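DUF5012 domain-containing protein (Bacteroides thetaiotaomicron, PDB 5FQ8) is of unknown function but is a lipoprotein found in complex with an outer membrane protein, and so probably acts at the bacterial cell surface. Local coordinates at residues T16-G21 against G37-M42; D22-L27 against T84-D89; L95-Y100 against I123-P128; S106-P111 against G202-D207; L194-A199 against F206-K211. One frame throughout, in Å; residues are numbered along the deposited sequence.

In the fold
Contacts 1 and 2 lie in the Ig-like domain, and contacts 3, 4 and 5 lie in the C-terminal domain. Segment 22-27 of contact 2 follows segment 16-21 of contact 1 directly, so the two contacts interleave along the chain, yet their centres are about 20 Å apart. They join strands of two different sheets. Contact 2 meets contact 3 where the domains adjoin, with centres about 10 Å apart. There Tyr86 and Val87 pack against Phe124. Contact 3 touches contact 5 through Tyr100 and Val210, and through Leu95 and Leu194. Contacts 4 and 5 share Phe206 and Asp207 on strand 204-211, and their centres are about 10 Å apart. Contacts 1 and 4 are farthest apart, about 40 Å between centres.

Contact 1. Residues T16-G21 against G37-M42; sequences TLEREG and GYYAEM
Strands 10-19 and 38-42 are antiparallel neighbours in a small sheet of the Ig-like domain. Backbone hydrogen bonds form the first group of interactions. Thr16 pairs with Glu41 and Glu18 pairs with Tyr39, each through two nearly straight bonds. Thr16 N lies 2.8 Å from Glu41 O, and Tyr39 N lies 2.9 Å from Glu18 O. Beyond the strand end, Glu20 N still reaches Gly37 O at 3.0 Å, but from above the carbonyl plane and with a bent angle of 145°.

The apolar group is small. Leu17 CG is anti to the backbone N, and CD1 comes to 3.7 Å from Ala40 CB. Tyr38 shares this face, which turns to Phe81 of strand 78-87. The ring of Tyr38 also meets that of Tyr69.

The polar group lies on the other face, with Thr16, Glu18, Tyr39 and Glu41. Glu18 runs alongside Tyr39, and the two point the same way. Glu18 OE1 approaches Tyr39 CD2 obliquely, with carboxylate and ring planes 40° apart. Thr16 OG1 makes a weak hydrogen bond to Asn231 of the outer membrane protein chain, so this face reaches the partner protein. Tyr39 CG is anti to its own N, which sends the ring along the strand toward Glu41. Its hydroxyl donates to Glu41 OE2 at 2.8 Å, from above the carboxylate plane.

Contact 2. Residues D22-L27 against T84-D89; sequences DEKIVL and TVYVAD
Five backbone hydrogen bonds join segment 22-27 to segment 84-89, where strand 24-27 runs parallel to the end of strand 78-87, at the edge of the mixed sheet of the Ig-like domain. Ile25 O accepts from Tyr86 N at 2.7 Å, and Tyr86 O accepts from Leu27 N at 2.8 Å. Both donors lie nearly along the C=O axis. Thr84 N to Glu23 O and Ala88 N to Leu27 O close the two ends.

Tyr86 carries much of the side-chain contact. Its CG is anti to the carbonyl carbon. Lys24 runs alongside it, with CB at the ring edge and CE 4.0 Å from Tyr86 OH. Val26 CG2 approaches the ring obliquely, 3.9 Å from Tyr86 CB. On the other face, Leu27 CD1 meets Val85 CG1 at 4.0 Å.

Farther out, Val122 of strand 120-125 packs on Lys24, Val26 and Tyr86. Phe33 touches Leu27 and Val85. Polar bonding thus runs along the backbone, while the side chains between the strands meet mainly through carbon atoms.

Contact 3. Residues L95-Y100 against I123-P128; sequences LKSGIY and IFQMEP
Gly98 O holds the one hydrogen bond between the two segments. Within them one donor grips it, Ile123 N, at 3.0 Å. The N-H comes from above the carbonyl plane, and the bond is bent to 146°. It lies where the antiparallel strands 98-102 and 120-125 of the C-terminal domain sheet meet, and Tyr100 also bonds through its backbone to Ile121. A cis peptide bond precedes Gly98.

Tyr100 and Ile123 cross at about a right angle. Ile123 CG1 is anti to the carbonyl carbon, and CD1 comes to 3.5 Å from Tyr100 CD1. Ile123 CB meets the ring farther along, at CE1. The Tyr100 hydroxyl donates to Lys96 O and ties the ring back to its own segment. An alanine in place of Tyr100 removes the ring and the hydroxyl that donates to Lys96 O, and would probably loosen the packing round Ile123.

Ser97 OG lies 3.4 Å from Phe124 CA. Beyond Ile123, Phe157 and Ile133 add apolar cover. Between these two segments the contact is thus mainly apolar, Tyr100 against Ile123, with one bent hydrogen bond beside it.

Contact 4. Residues S106-P111 against G202-D207; sequences SKRTAP and GQLSFD
Segments 106-111 and 202-207 run antiparallel, their strand axes approaching to 4.7 Å at an angle of 153°, but regular backbone pairing is sparse. Asp207 N donates to Lys107 O at 3.0 Å, in the carbonyl plane. The Asp207 side chain grips the N-H of the same residue, Lys107. Its CG sits between the backbone N and the carbonyl carbon, the crowded position, and this lets OD1 accept from Lys107 N. That bond is bent, at 129°. An alanine in place of Asp207 removes the OD1 acceptor of Lys107 N and would probably weaken the join at this end.

Both segments belong to the branched antiparallel sheet of the C-terminal domain, where strand 106-110 also pairs with strand 115-116. Arg108 extends from CG to NE alongside Phe206, with guanidinium and ring planes 80° apart. Arg108 CG lies 3.9 Å from Phe206 CE2. Leu204 CD2 sits over one face of the guanidinium, offset toward its rim and 3.7 Å from Arg108 NH2. Trp140 packs on both Arg108 and Phe206.

Ser205 OG lies against Thr109 CB and CG2 on the more exposed side. Thr109 OG1 turns back to Arg108 O, approaching from above the carbonyl plane. Past a cis peptide bond, Pro111 CD rests 3.4 Å from Gln203 O.

Contact 5. Residues L194-A199 against F206-K211; sequences LKWTVA and FDIIVK
This is a buried hairpin contact between adjacent strands 193-200 and 204-211 of the C-terminal domain sheet. The backbones run antiparallel. Val210 N donates to Leu194 O at 3.2 Å, and the return bond is weak. Midway, Trp196 N points almost straight at Ile208 O, with an angle of 177°. Phe206 N reaches Val198 O at 3.0 Å, and here too the return bond is weak.

Trp196 is the main side chain. Its CG takes the crowded position between the backbone N and the carbonyl carbon. Ile208 CG1 lies over one face of the indole, offset toward the rim, and CD1 approaches Trp196 CZ2 to 3.4 Å. Val210 CG1 meets Trp196 CH2 at 3.9 Å. Trp196 NE1 donates to Phe136 O, and the ring of Phe136 packs edge-to-face with the indole. On the opposite face of the sheet from Leu194 and Val210, Ile209 CD1 touches Lys195 CB.

Thr197 CG2 lies near Asp207 CB, while Thr197 OG1 bonds to Thr183 O. The indole thus combines apolar cover from Ile208 and Val210 with a bonded N-H, so its polar atom is satisfied within the buried interior.

Contact 1. Residues T16-G21 against G37-M42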
# COMPACT_ATOMS: atom_id res chain seq x y z
N THR G 16 -23.35 -22.43 39.82
CA THR G 16 -21.96 -22.64 40.18
C THR G 16 -21.90 -23.38 41.51
O THR G 16 -22.64 -23.04 42.43
CB THR G 16 -21.23 -21.30 40.28
OG1 THR G 16 -21.01 -20.79 38.96
CG2 THR G 16 -19.89 -21.47 40.99
N LEU G 17 -21.05 -24.40 41.58
CA LEU G 17 -20.92 -25.20 42.80
C LEU G 17 -19.45 -25.40 43.12
O LEU G 17 -18.69 -25.92 42.29
CB LEU G 17 -21.63 -26.55 42.66
CG LEU G 17 -21.66 -27.41 43.92
CD1 LEU G 17 -22.29 -26.66 45.05
CD2 LEU G 17 -22.42 -28.69 43.66
N GLU G 18 -19.05 -25.01 44.33
CA GLU G 18 -17.67 -25.09 44.79
C GLU G 18 -17.61 -25.98 46.03
O GLU G 18 -18.35 -25.77 46.98
CB GLU G 18 -17.11 -23.72 45.15
CG GLU G 18 -17.21 -22.69 44.05
CD GLU G 18 -17.16 -21.28 44.57
OE1 GLU G 18 -17.14 -21.11 45.81
OE2 GLU G 18 -17.15 -20.34 43.75
N ARG G 19 -16.70 -26.95 46.01
CA ARG G 19 -16.46 -27.78 47.18
C ARG G 19 -15.49 -27.08 48.12
O ARG G 19 -14.44 -26.59 47.69
CB ARG G 19 -15.89 -29.13 46.77
CG ARG G 19 -15.51 -29.97 47.96
CD ARG G 19 -14.80 -31.24 47.56
NE ARG G 19 -13.56 -30.94 46.87
CZ ARG G 19 -13.30 -31.31 45.61
NH1 ARG G 19 -14.21 -31.99 44.93
NH2 ARG G 19 -12.14 -31.00 45.06
N GLU G 20 -15.84 -27.04 49.41
CA GLU G 20 -14.96 -26.54 50.45
C GLU G 20 -14.48 -27.72 51.29
O GLU G 20 -15.29 -28.37 51.96
CB GLU G 20 -15.66 -25.52 51.34
CG GLU G 20 -16.03 -24.20 50.69
CD GLU G 20 -16.81 -23.32 51.64
OE1 GLU G 20 -17.06 -23.76 52.78
OE2 GLU G 20 -17.17 -22.19 51.25
N GLY G 21 -13.19 -27.98 51.27
CA GLY G 21 -12.61 -29.07 52.03
C GLY G 21 -12.01 -30.12 51.12
O GLY G 21 -11.97 -29.98 49.90
N GLY G 37 -18.07 -28.49 53.99
CA GLY G 37 -18.76 -27.32 53.48
C GLY G 37 -18.74 -27.25 51.97
O GLY G 37 -18.01 -27.97 51.28
N TYR G 38 -19.55 -26.34 51.46
CA TYR G 38 -19.67 -26.12 50.02
C TYR G 38 -20.40 -24.80 49.80
O TYR G 38 -21.08 -24.30 50.69
CB TYR G 38 -20.42 -27.27 49.34
CG TYR G 38 -21.70 -27.62 50.04
CD1 TYR G 38 -22.88 -26.97 49.72
CD2 TYR G 38 -21.73 -28.59 51.02
CE1 TYR G 38 -24.04 -27.27 50.37
CE2 TYR G 38 -22.88 -28.90 51.67
CZ TYR G 38 -24.04 -28.24 51.34
OH TYR G 38 -25.20 -28.56 51.99
N TYR G 39 -20.24 -24.26 48.59
CA TYR G 39 -20.89 -23.01 48.22
C TYR G 39 -21.52 -23.15 46.84
O TYR G 39 -20.88 -23.64 45.91
CB TYR G 39 -19.90 -21.85 48.22
CG TYR G 39 -20.48 -20.57 47.67
CD1 TYR G 39 -21.33 -19.80 48.44
CD2 TYR G 39 -20.19 -20.15 46.39
CE1 TYR G 39 -21.88 -18.64 47.94
CE2 TYR G 39 -20.73 -18.99 45.88
CZ TYR G 39 -21.57 -18.24 46.66
OH TYR G 39 -22.11 -17.08 46.16
N ALA G 40 -22.76 -22.70 46.71
CA ALA G 40 -23.49 -22.78 45.45
C ALA G 40 -24.09 -21.43 45.12
O ALA G 40 -24.76 -20.82 45.96
CB ALA G 40 -24.59 -23.85 45.50
N GLU G 41 -23.88 -20.98 43.89
CA GLU G 41 -24.31 -19.68 43.44
C GLU G 41 -25.14 -19.83 42.17
O GLU G 41 -24.89 -20.71 41.35
CB GLU G 41 -23.11 -18.77 43.16
CG GLU G 41 -23.39 -17.29 43.17
CD GLU G 41 -22.16 -16.49 42.82
OE1 GLU G 41 -21.73 -16.55 41.65
OE2 GLU G 41 -21.61 -15.83 43.73
N MET G 42 -26.11 -18.94 42.01
CA MET G 42 -26.87 -18.90 40.76
C MET G 42 -27.28 -17.46 40.48
O MET G 42 -28.01 -16.86 41.27
CB MET G 42 -28.09 -19.80 40.83
CG MET G 42 -28.92 -19.75 39.58
SD MET G 42 -30.39 -20.73 39.72
CE MET G 42 -31.27 -19.90 41.03

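Contact 2. Residues D22-L27 against T84-D89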
# COMPACT_ATOMS: atom_id res chain seq x y z
N ASP G 22 -11.54 -31.19 51.74
CA ASP G 22 -10.88 -32.24 50.99
C ASP G 22 -11.88 -33.05 50.19
O ASP G 22 -13.06 -33.15 50.54
CB ASP G 22 -10.12 -33.17 51.93
CG ASP G 22 -9.23 -32.42 52.87
OD1 ASP G 22 -8.68 -31.39 52.44
OD2 ASP G 22 -9.11 -32.85 54.03
N GLU G 23 -11.39 -33.64 49.11
CA GLU G 23 -12.21 -34.52 48.29
C GLU G 23 -12.31 -35.91 48.90
O GLU G 23 -13.39 -36.51 48.88
CB GLU G 23 -11.64 -34.60 46.88
CG GLU G 23 -12.39 -35.54 45.97
CD GLU G 23 -11.76 -35.66 44.61
OE1 GLU G 23 -10.65 -35.12 44.42
OE2 GLU G 23 -12.37 -36.31 43.73
N LYS G 24 -11.21 -36.42 49.42
CA LYS G 24 -11.18 -37.71 50.09
C LYS G 24 -10.86 -37.50 51.56
O LYS G 24 -9.97 -36.73 51.91
CB LYS G 24 -10.16 -38.65 49.44
CG LYS G 24 -10.41 -38.91 47.97
CD LYS G 24 -9.39 -39.86 47.39
CE LYS G 24 -9.78 -40.34 46.00
NZ LYS G 24 -9.94 -39.23 45.01
N ILE G 25 -11.60 -38.19 52.43
CA ILE G 25 -11.49 -38.04 53.87
C ILE G 25 -11.43 -39.42 54.49
O ILE G 25 -12.17 -40.33 54.09
CB ILE G 25 -12.67 -37.24 54.44
CG1 ILE G 25 -12.57 -35.78 54.04
CG2 ILE G 25 -12.75 -37.40 55.95
CD1 ILE G 25 -13.63 -34.92 54.64
N VAL G 26 -10.54 -39.60 55.46
CA VAL G 26 -10.40 -40.87 56.14
C VAL G 26 -10.62 -40.64 57.63
O VAL G 26 -9.89 -39.88 58.26
CB VAL G 26 -9.04 -41.52 55.88
CG1 VAL G 26 -8.89 -42.76 56.71
CG2 VAL G 26 -8.90 -41.85 54.41
N LEU G 27 -11.64 -41.30 58.17
CA LEU G 27 -12.00 -41.18 59.57
C LEU G 27 -11.93 -42.55 60.22
O LEU G 27 -12.07 -43.58 59.56
CB LEU G 27 -13.41 -40.61 59.75
CG LEU G 27 -13.84 -39.34 59.02
CD1 LEU G 27 -15.33 -39.21 59.14
CD2 LEU G 27 -13.17 -38.14 59.62
N THR G 84 -15.59 -38.54 48.93
CA THR G 84 -15.48 -39.93 49.35
C THR G 84 -14.93 -40.02 50.76
O THR G 84 -13.86 -39.48 51.05
CB THR G 84 -14.57 -40.71 48.40
OG1 THR G 84 -14.98 -40.48 47.05
CG2 THR G 84 -14.66 -42.18 48.71
N VAL G 85 -15.64 -40.71 51.64
CA VAL G 85 -15.27 -40.83 53.04
C VAL G 85 -14.96 -42.28 53.34
O VAL G 85 -15.77 -43.16 53.04
CB VAL G 85 -16.38 -40.31 53.97
CG1 VAL G 85 -16.03 -40.58 55.41
CG2 VAL G 85 -16.58 -38.84 53.76
N TYR G 86 -13.79 -42.53 53.94
CA TYR G 86 -13.32 -43.87 54.28
C TYR G 86 -13.27 -44.05 55.79
O TYR G 86 -12.94 -43.13 56.54
CB TYR G 86 -11.94 -44.13 53.69
CG TYR G 86 -11.81 -43.92 52.20
CD1 TYR G 86 -11.52 -42.66 51.69
CD2 TYR G 86 -11.93 -44.97 51.32
CE1 TYR G 86 -11.38 -42.46 50.33
CE2 TYR G 86 -11.79 -44.79 49.96
CZ TYR G 86 -11.52 -43.53 49.47
OH TYR G 86 -11.38 -43.33 48.12
N VAL G 87 -13.56 -45.27 56.24
CA VAL G 87 -13.67 -45.59 57.66
C VAL G 87 -12.70 -46.71 58.01
O VAL G 87 -12.66 -47.74 57.32
CB VAL G 87 -15.11 -45.99 58.03
CG1 VAL G 87 -15.26 -46.08 59.53
CG2 VAL G 87 -16.08 -44.99 57.48
N ALA G 88 -11.94 -46.52 59.09
CA ALA G 88 -10.94 -47.50 59.51
C ALA G 88 -11.58 -48.60 60.35
O ALA G 88 -12.80 -48.69 60.49
CB ALA G 88 -9.82 -46.80 60.26
N ASP G 89 -10.75 -49.46 60.93
CA ASP G 89 -11.21 -50.63 61.67
C ASP G 89 -11.07 -50.49 63.17
O ASP G 89 -11.58 -51.36 63.90
CB ASP G 89 -10.45 -51.88 61.21
CG ASP G 89 -11.01 -53.16 61.79
OD1 ASP G 89 -11.96 -53.71 61.21
OD2 ASP G 89 -10.50 -53.61 62.84

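Contact 3. Residues L95-Y100 against I123-P128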
# COMPACT_ATOMS: atom_id res chain seq x y z
N LEU G 95 0.65 -49.70 60.65
CA LEU G 95 0.13 -49.01 59.48
C LEU G 95 -1.03 -48.13 59.93
O LEU G 95 -2.02 -48.64 60.46
CB LEU G 95 -0.34 -50.02 58.43
CG LEU G 95 -0.29 -49.64 56.96
CD1 LEU G 95 1.05 -49.03 56.64
CD2 LEU G 95 -0.53 -50.87 56.12
N LYS G 96 -0.89 -46.82 59.74
CA LYS G 96 -1.89 -45.85 60.15
C LYS G 96 -2.61 -45.29 58.93
O LYS G 96 -1.98 -45.08 57.89
CB LYS G 96 -1.26 -44.70 60.95
CG LYS G 96 -1.35 -44.84 62.47
CD LYS G 96 -0.39 -45.88 63.02
CE LYS G 96 -0.59 -46.05 64.52
NZ LYS G 96 0.20 -47.20 65.02
N SER G 97 -3.91 -45.06 59.06
CA SER G 97 -4.72 -44.49 57.98
C SER G 97 -4.77 -42.96 58.05
O SER G 97 -4.79 -42.40 59.15
CB SER G 97 -6.13 -45.06 58.03
OG SER G 97 -6.08 -46.44 58.36
N GLY G 98 -4.80 -42.27 56.91
CA GLY G 98 -4.89 -42.92 55.61
C GLY G 98 -4.37 -42.22 54.36
O GLY G 98 -3.97 -42.90 53.43
N ILE G 99 -4.38 -40.89 54.30
CA ILE G 99 -4.00 -40.22 53.06
C ILE G 99 -2.48 -40.19 52.96
O ILE G 99 -1.81 -39.48 53.70
CB ILE G 99 -4.60 -38.82 52.96
CG1 ILE G 99 -6.01 -38.91 52.37
CG2 ILE G 99 -3.75 -37.92 52.07
CD1 ILE G 99 -6.41 -37.70 51.57
N TYR G 100 -1.94 -40.97 52.03
CA TYR G 100 -0.51 -41.08 51.84
C TYR G 100 -0.08 -40.29 50.62
O TYR G 100 -0.84 -40.12 49.67
CB TYR G 100 -0.09 -42.53 51.69
CG TYR G 100 -0.07 -43.27 52.99
CD1 TYR G 100 -1.20 -43.90 53.46
CD2 TYR G 100 1.08 -43.32 53.77
CE1 TYR G 100 -1.20 -44.57 54.66
CE2 TYR G 100 1.09 -43.99 54.97
CZ TYR G 100 -0.06 -44.61 55.41
OH TYR G 100 -0.06 -45.28 56.61
N ILE G 123 -5.13 -45.31 51.98
CA ILE G 123 -4.90 -46.62 52.60
C ILE G 123 -5.60 -46.65 53.96
O ILE G 123 -5.27 -45.88 54.86
CB ILE G 123 -3.40 -46.91 52.79
CG1 ILE G 123 -2.60 -46.64 51.51
CG2 ILE G 123 -3.20 -48.35 53.19
CD1 ILE G 123 -1.15 -46.93 51.63
N PHE G 124 -6.56 -47.56 54.12
CA PHE G 124 -7.24 -47.74 55.39
C PHE G 124 -7.49 -49.22 55.61
O PHE G 124 -7.52 -50.01 54.66
CB PHE G 124 -8.57 -46.96 55.46
CG PHE G 124 -9.70 -47.61 54.69
CD1 PHE G 124 -9.90 -47.31 53.35
CD2 PHE G 124 -10.56 -48.50 55.31
CE1 PHE G 124 -10.93 -47.90 52.65
CE2 PHE G 124 -11.60 -49.09 54.61
CZ PHE G 124 -11.78 -48.79 53.28
N GLN G 125 -7.69 -49.61 56.86
CA GLN G 125 -7.89 -51.01 57.20
C GLN G 125 -9.37 -51.30 57.43
O GLN G 125 -10.03 -50.60 58.20
CB GLN G 125 -7.07 -51.41 58.43
CG GLN G 125 -7.28 -50.57 59.67
CD GLN G 125 -6.98 -51.32 60.96
OE1 GLN G 125 -6.48 -52.44 60.94
NE2 GLN G 125 -7.32 -50.70 62.08
N MET G 126 -9.87 -52.33 56.77
CA MET G 126 -11.25 -52.77 56.91
C MET G 126 -11.38 -53.99 57.81
O MET G 126 -12.50 -54.36 58.17
CB MET G 126 -11.84 -53.09 55.53
CG MET G 126 -10.90 -52.76 54.38
SD MET G 126 -11.12 -53.80 52.94
CE MET G 126 -12.86 -53.58 52.60
N GLU G 127 -10.26 -54.63 58.14
CA GLU G 127 -10.15 -55.81 58.99
C GLU G 127 -8.80 -55.73 59.67
O GLU G 127 -7.85 -55.21 59.07
CB GLU G 127 -10.27 -57.10 58.17
CG GLU G 127 -11.69 -57.47 57.74
CD GLU G 127 -12.48 -58.16 58.84
OE1 GLU G 127 -12.16 -57.96 60.03
OE2 GLU G 127 -13.43 -58.90 58.50
N PRO G 128 -8.67 -56.25 60.90
CA PRO G 128 -7.48 -55.93 61.71
C PRO G 128 -6.18 -56.24 61.00
O PRO G 128 -5.13 -55.72 61.37
CB PRO G 128 -7.66 -56.81 62.95
CG PRO G 128 -9.12 -57.09 63.00
CD PRO G 128 -9.53 -57.23 61.58

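Contact 4. Residues S106-P111 against G202-D207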
# COMPACT_ATOMS: atom_id res chain seq x y z
N SER G 106 10.29 -42.69 43.63
CA SER G 106 9.39 -43.58 42.91
C SER G 106 9.58 -43.40 41.42
O SER G 106 9.58 -42.27 40.91
CB SER G 106 7.94 -43.33 43.30
OG SER G 106 7.79 -43.43 44.71
N LYS G 107 9.73 -44.52 40.72
CA LYS G 107 10.21 -44.51 39.34
C LYS G 107 9.64 -45.71 38.60
O LYS G 107 9.10 -46.64 39.20
CB LYS G 107 11.74 -44.54 39.31
CG LYS G 107 12.39 -43.48 38.46
CD LYS G 107 13.83 -43.28 38.87
CE LYS G 107 13.92 -42.80 40.31
NZ LYS G 107 12.95 -41.70 40.57
N ARG G 108 9.77 -45.67 37.28
CA ARG G 108 9.53 -46.84 36.46
C ARG G 108 10.62 -47.87 36.71
O ARG G 108 11.49 -47.71 37.57
CB ARG G 108 9.49 -46.45 34.98
CG ARG G 108 8.17 -46.62 34.24
CD ARG G 108 8.29 -45.89 32.90
NE ARG G 108 7.30 -46.28 31.91
CZ ARG G 108 7.50 -47.23 31.00
NH1 ARG G 108 8.65 -47.88 30.98
NH2 ARG G 108 6.55 -47.52 30.12
N THR G 109 10.59 -48.95 35.93
CA THR G 109 11.66 -49.95 36.00
C THR G 109 11.75 -50.71 34.68
O THR G 109 12.83 -51.11 34.26
CB THR G 109 11.44 -50.90 37.17
OG1 THR G 109 11.31 -50.15 38.39
CG2 THR G 109 12.60 -51.87 37.31
N ALA G 110 10.61 -50.90 34.02
CA ALA G 110 10.61 -51.55 32.72
C ALA G 110 9.51 -50.97 31.85
O ALA G 110 8.40 -50.74 32.32
CB ALA G 110 10.45 -53.05 32.87
N PRO G 111 9.81 -50.72 30.56
CA PRO G 111 11.15 -50.78 29.97
C PRO G 111 12.01 -49.53 30.21
O PRO G 111 13.23 -49.64 30.18
CB PRO G 111 10.86 -50.96 28.47
CG PRO G 111 9.45 -51.48 28.41
CD PRO G 111 8.76 -50.78 29.53
N GLY G 202 2.85 -57.44 31.77
CA GLY G 202 3.80 -58.21 31.00
C GLY G 202 5.22 -57.67 30.99
O GLY G 202 6.17 -58.44 31.13
N GLN G 203 5.38 -56.36 30.82
CA GLN G 203 6.72 -55.79 30.73
C GLN G 203 6.80 -54.43 31.42
O GLN G 203 7.56 -53.56 30.98
CB GLN G 203 7.18 -55.68 29.27
CG GLN G 203 6.33 -54.77 28.40
CD GLN G 203 5.30 -55.53 27.58
OE1 GLN G 203 4.60 -56.40 28.09
NE2 GLN G 203 5.22 -55.20 26.30
N LEU G 204 6.05 -54.24 32.50
CA LEU G 204 6.07 -53.02 33.29
C LEU G 204 6.31 -53.35 34.75
O LEU G 204 6.01 -54.45 35.21
CB LEU G 204 4.75 -52.25 33.15
CG LEU G 204 4.71 -51.09 32.15
CD1 LEU G 204 3.29 -50.82 31.74
CD2 LEU G 204 5.31 -49.85 32.75
N SER G 205 6.89 -52.39 35.48
CA SER G 205 7.02 -52.47 36.93
C SER G 205 7.53 -51.13 37.45
O SER G 205 8.24 -50.41 36.76
CB SER G 205 7.97 -53.59 37.36
OG SER G 205 9.29 -53.11 37.43
N PHE G 206 7.15 -50.83 38.69
CA PHE G 206 7.48 -49.56 39.32
C PHE G 206 8.10 -49.83 40.68
O PHE G 206 8.09 -50.96 41.17
CB PHE G 206 6.24 -48.68 39.47
CG PHE G 206 5.42 -48.58 38.21
CD1 PHE G 206 4.45 -49.53 37.94
CD2 PHE G 206 5.64 -47.56 37.31
CE1 PHE G 206 3.70 -49.45 36.78
CE2 PHE G 206 4.90 -47.49 36.15
CZ PHE G 206 3.93 -48.43 35.89
N ASP G 207 8.65 -48.78 41.30
CA ASP G 207 9.34 -48.92 42.59
C ASP G 207 8.92 -47.81 43.54
O ASP G 207 9.70 -46.97 43.98
CB ASP G 207 10.85 -48.94 42.37
CG ASP G 207 11.37 -47.64 41.79
OD1 ASP G 207 10.55 -46.76 41.44
OD2 ASP G 207 12.61 -47.49 41.69

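Contact 5. Residues L194-A199 against F206-K211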
# COMPACT_ATOMS: atom_id res chain seq x y z
N LEU G 194 5.80 -47.10 53.63
CA LEU G 194 5.70 -48.46 53.13
C LEU G 194 6.28 -48.51 51.72
O LEU G 194 6.01 -47.64 50.90
CB LEU G 194 4.25 -48.96 53.13
CG LEU G 194 4.09 -50.48 53.21
CD1 LEU G 194 2.80 -50.84 53.91
CD2 LEU G 194 4.11 -51.09 51.85
N LYS G 195 7.09 -49.53 51.47
CA LYS G 195 7.73 -49.75 50.18
C LYS G 195 7.02 -50.86 49.44
O LYS G 195 6.54 -51.83 50.05
CB LYS G 195 9.21 -50.12 50.34
CG LYS G 195 9.43 -51.41 51.14
CD LYS G 195 10.62 -52.24 50.65
CE LYS G 195 11.96 -51.61 50.97
NZ LYS G 195 12.43 -50.74 49.86
N TRP G 196 6.95 -50.74 48.12
CA TRP G 196 6.60 -51.89 47.30
C TRP G 196 7.06 -51.64 45.88
O TRP G 196 7.17 -50.49 45.44
CB TRP G 196 5.10 -52.21 47.35
CG TRP G 196 4.16 -51.18 46.77
CD1 TRP G 196 3.95 -50.90 45.46
CD2 TRP G 196 3.26 -50.33 47.51
NE1 TRP G 196 3.00 -49.92 45.33
CE2 TRP G 196 2.57 -49.55 46.57
CE3 TRP G 196 3.00 -50.15 48.86
CZ2 TRP G 196 1.63 -48.60 46.95
CZ3 TRP G 196 2.07 -49.20 49.24
CH2 TRP G 196 1.39 -48.44 48.28
N THR G 197 7.38 -52.72 45.20
CA THR G 197 7.56 -52.73 43.76
C THR G 197 6.54 -53.70 43.20
O THR G 197 6.39 -54.81 43.73
CB THR G 197 8.97 -53.13 43.35
OG1 THR G 197 9.24 -54.45 43.83
CG2 THR G 197 9.99 -52.17 43.91
N VAL G 198 5.83 -53.28 42.16
CA VAL G 198 4.76 -54.08 41.58
C VAL G 198 5.00 -54.17 40.08
O VAL G 198 5.45 -53.21 39.46
CB VAL G 198 3.38 -53.47 41.91
CG1 VAL G 198 3.28 -52.05 41.41
CG2 VAL G 198 2.27 -54.34 41.35
N ALA G 199 4.73 -55.35 39.52
CA ALA G 199 4.96 -55.63 38.11
C ALA G 199 3.62 -55.72 37.38
O ALA G 199 2.71 -56.41 37.84
CB ALA G 199 5.75 -56.92 37.93
N PHE G 206 7.15 -50.83 38.69
CA PHE G 206 7.48 -49.56 39.32
C PHE G 206 8.10 -49.83 40.68
O PHE G 206 8.09 -50.96 41.17
CB PHE G 206 6.24 -48.68 39.47
CG PHE G 206 5.42 -48.58 38.21
CD1 PHE G 206 4.45 -49.53 37.94
CD2 PHE G 206 5.64 -47.56 37.31
CE1 PHE G 206 3.70 -49.45 36.78
CE2 PHE G 206 4.90 -47.49 36.15
CZ PHE G 206 3.93 -48.43 35.89
N ASP G 207 8.65 -48.78 41.30
CA ASP G 207 9.34 -48.92 42.59
C ASP G 207 8.92 -47.81 43.54
O ASP G 207 9.70 -46.97 43.98
CB ASP G 207 10.85 -48.94 42.37
CG ASP G 207 11.37 -47.64 41.79
OD1 ASP G 207 10.55 -46.76 41.44
OD2 ASP G 207 12.61 -47.49 41.69
N ILE G 208 7.64 -47.79 43.91
CA ILE G 208 7.12 -46.62 44.60
C ILE G 208 7.19 -46.79 46.11
O ILE G 208 7.47 -47.89 46.62
CB ILE G 208 5.68 -46.32 44.15
CG1 ILE G 208 4.68 -47.18 44.92
CG2 ILE G 208 5.52 -46.60 42.66
CD1 ILE G 208 3.27 -46.91 44.49
N ILE G 209 6.94 -45.71 46.83
CA ILE G 209 6.99 -45.69 48.28
C ILE G 209 6.16 -44.51 48.75
O ILE G 209 6.13 -43.46 48.09
CB ILE G 209 8.46 -45.63 48.77
CG1 ILE G 209 8.55 -45.94 50.26
CG2 ILE G 209 9.08 -44.28 48.46
CD1 ILE G 209 9.94 -46.30 50.71
N VAL G 210 5.46 -44.68 49.87
CA VAL G 210 4.45 -43.72 50.29
C VAL G 210 4.69 -43.28 51.73
O VAL G 210 5.22 -44.02 52.55
CB VAL G 210 3.03 -44.30 50.15
CG1 VAL G 210 2.82 -44.84 48.74
CG2 VAL G 210 2.78 -45.38 51.18
N LYS G 211 4.28 -42.04 52.01
CA LYS G 211 4.42 -41.42 53.32
C LYS G 211 3.32 -40.39 53.49
O LYS G 211 2.85 -39.80 52.52
CB LYS G 211 5.80 -40.76 53.48
CG LYS G 211 5.93 -39.86 54.71
CD LYS G 211 7.19 -39.04 54.68
CE LYS G 211 8.39 -39.91 54.96
NZ LYS G 211 8.16 -40.71 56.19